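Local coordinates for protein alpha,alpha-trehalose-phosphate synthase (UDP-forming) (Burkholderia vietnamiensis, PDB 5TVG) that is a GT-B-fold glycosyltransferase of family 20, built of two Rossmann-like domains, and holds uridine-5'-diphosphate in the cleft between them, at residues A[26-30]-A[351-355]. Residues are numbered along the deposited sequence; the frame is centred on the assembly and turned at random.
Sequences RPSAG and ERNLL. With UDP (uridine-5'-diphosphate), chain I.
Arg352 reaches from the first turn of helix 352-361 to the backbone of Ser28 and Gly30, a worked example of how the two Rossmann-like domains of a GT-B glycosyltransferase meet across their ligand cleft. Residues 26-30 end the loop that runs from strand 12-16 to helix 31-43, in the domain across the cleft from helix 352-361. One hydrogen bond joins the segments directly: Arg352 NH1 donates to Ser28 O at 2.9 Å. The oxygen lies in the guanidinium plane, whereas the donor stands 45° out of the carbonyl plane, and the N-H...O angle of 141° leaves the bond well bent.

Polar contacts to UDP use NE of the same group. Arg352 NE makes two weak hydrogen bonds to the ribose hydroxyls, at 3.1 Å to O2' and 3.3 Å to O3', while NH2 forms a salt bridge with Glu380, whose OE1 is also hydrogen-bonded to UDP. With CG anti to the backbone N (chi1 -161°) and the chain extended to NE, the guanidinium is carried to the loop and the ribose at once.

Van der Waals packing completes the contact. Gly30 CA sits 3.7 Å above one guanidinium face, offset toward its rim. On the same helix, Leu355 CD1 packs against the uracil, 3.3 Å from UDP N3, as part of the ligand pocket. One residue along from Arg352, Asn353 OD1 lies 3.2 Å from Ser28 CB, the shortest side-chain to side-chain approach between the segments.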
loop_
_atom_site.group_PDB
_atom_site.type_symbol
_atom_site.label_atom_id
_atom_site.label_comp_id
_atom_site.label_asym_id
_atom_site.label_seq_id
_atom_site.Cartn_x
_atom_site.Cartn_y
_atom_site.Cartn_z
ATOM N N ARG A 26 -37.963 -17.618 -7.612
ATOM C CA ARG A 26 -38.441 -18.504 -6.557
ATOM C C ARG A 26 -38.542 -17.755 -5.226
ATOM O O ARG A 26 -37.709 -16.886 -4.938
ATOM C CB ARG A 26 -37.494 -19.701 -6.412
ATOM N N PRO A 27 -39.559 -18.036 -4.407
ATOM C CA PRO A 27 -39.618 -17.393 -3.078
ATOM C C PRO A 27 -38.458 -17.752 -2.161
ATOM O O PRO A 27 -38.154 -16.971 -1.253
ATOM C CB PRO A 27 -40.962 -17.875 -2.493
ATOM C CG PRO A 27 -41.568 -18.800 -3.505
ATOM C CD PRO A 27 -40.866 -18.583 -4.818
ATOM N N SER A 28 -37.811 -18.903 -2.348
ATOM C CA SER A 28 -36.768 -19.313 -1.410
ATOM C C SER A 28 -35.508 -18.468 -1.581
ATOM O O SER A 28 -34.809 -18.178 -0.597
ATOM C CB SER A 28 -36.468 -20.805 -1.563
ATOM O OG SER A 28 -35.986 -21.113 -2.856
ATOM N N ALA A 29 -35.197 -18.063 -2.813
ATOM C CA ALA A 29 -34.320 -16.917 -2.988
ATOM C C ALA A 29 -34.987 -15.702 -2.350
ATOM O O ALA A 29 -36.192 -15.685 -2.101
ATOM C CB ALA A 29 -34.038 -16.679 -4.472
ATOM N N GLY A 30 -34.220 -14.673 -2.062
ATOM C CA GLY A 30 -34.949 -13.577 -1.445
ATOM C C GLY A 30 -35.165 -12.421 -2.387
ATOM O O GLY A 30 -35.761 -12.571 -3.469
ATOM N N GLU A 351 -26.954 -21.269 -1.072
ATOM C CA GLU A 351 -28.399 -21.205 -1.208
ATOM C C GLU A 351 -29.007 -20.633 0.073
ATOM O O GLU A 351 -28.641 -21.039 1.182
ATOM C CB GLU A 351 -28.909 -22.621 -1.475
ATOM C CG GLU A 351 -30.324 -22.751 -1.998
ATOM C CD GLU A 351 -30.831 -24.182 -1.882
ATOM O OE1 GLU A 351 -29.975 -25.105 -1.790
ATOM O OE2 GLU A 351 -32.076 -24.370 -1.862
ATOM N N ARG A 352 -29.936 -19.687 -0.089
ATOM C CA ARG A 352 -30.477 -18.939 1.051
ATOM C C ARG A 352 -31.091 -19.863 2.103
ATOM O O ARG A 352 -30.958 -19.620 3.308
ATOM C CB ARG A 352 -31.501 -17.919 0.557
ATOM C CG ARG A 352 -31.788 -16.816 1.524
ATOM C CD ARG A 352 -32.449 -15.601 0.875
ATOM N NE ARG A 352 -33.216 -14.875 1.887
ATOM C CZ ARG A 352 -34.466 -15.185 2.200
ATOM N NH1 ARG A 352 -35.048 -16.186 1.557
ATOM N NH2 ARG A 352 -35.135 -14.501 3.138
ATOM N N ASN A 353 -31.738 -20.946 1.683
ATOM C CA ASN A 353 -32.283 -21.872 2.673
ATOM C C ASN A 353 -31.183 -22.569 3.477
ATOM O O ASN A 353 -31.394 -22.879 4.663
ATOM C CB ASN A 353 -33.167 -22.899 1.993
ATOM C CG ASN A 353 -34.439 -22.282 1.458
ATOM O OD1 ASN A 353 -35.024 -22.794 0.515
ATOM N ND2 ASN A 353 -34.835 -21.139 2.021
ATOM N N LEU A 354 -30.023 -22.854 2.860
ATOM C CA LEU A 354 -28.899 -23.374 3.645
ATOM C C LEU A 354 -28.482 -22.370 4.713
ATOM O O LEU A 354 -28.208 -22.745 5.861
ATOM C CB LEU A 354 -27.709 -23.714 2.736
ATOM C CG LEU A 354 -27.810 -25.008 1.919
ATOM C CD1 LEU A 354 -26.658 -25.155 0.934
ATOM C CD2 LEU A 354 -27.823 -26.199 2.871
ATOM N N LEU A 355 -28.454 -21.085 4.358
ATOM C CA LEU A 355 -28.083 -20.068 5.332
ATOM C C LEU A 355 -28.973 -20.136 6.576
ATOM O O LEU A 355 -28.490 -19.966 7.708
ATOM C CB LEU A 355 -28.141 -18.680 4.682
ATOM C CG LEU A 355 -27.150 -18.376 3.557
ATOM C CD1 LEU A 355 -27.263 -16.941 3.150
ATOM C CD2 LEU A 355 -25.713 -18.671 4.008
HETATM N N1 UDP I . -27.966 -13.593 1.057
HETATM C C2 UDP I . -28.028 -14.844 0.468
HETATM N N3 UDP I . -26.817 -15.446 0.247
HETATM C C4 UDP I . -25.568 -14.938 0.542
HETATM C C5 UDP I . -25.580 -13.626 1.148
HETATM C C6 UDP I . -26.759 -13.007 1.368
HETATM O O2 UDP I . -29.080 -15.393 0.185
HETATM O O4 UDP I . -24.552 -15.608 0.262
HETATM C "C1'" UDP I . -29.253 -12.901 1.304
HETATM C "C2'" UDP I . -29.707 -12.810 2.763
HETATM O "O2'" UDP I . -30.490 -13.953 3.050
HETATM C "C3'" UDP I . -30.604 -11.577 2.715
HETATM C "C4'" UDP I . -29.889 -10.689 1.706
HETATM O "O4'" UDP I . -29.152 -11.576 0.839
HETATM O "O3'" UDP I . -31.960 -11.829 2.365
HETATM C "C5'" UDP I . -28.898 -9.770 2.363
HETATM O "O5'" UDP I . -29.636 -8.564 2.546
HETATM P PA UDP I . -29.329 -7.595 3.735
HETATM O O1A UDP I . -30.518 -6.705 3.850
HETATM O O2A UDP I . -28.902 -8.356 4.980
HETATM O O3A UDP I . -28.070 -6.747 3.242
HETATM P PB UDP I . -27.718 -6.339 1.749
HETATM O O1B UDP I . -29.079 -6.048 1.107
HETATM O O2B UDP I . -27.083 -4.964 1.889
HETATM O O3B UDP I . -26.870 -7.360 1.074
#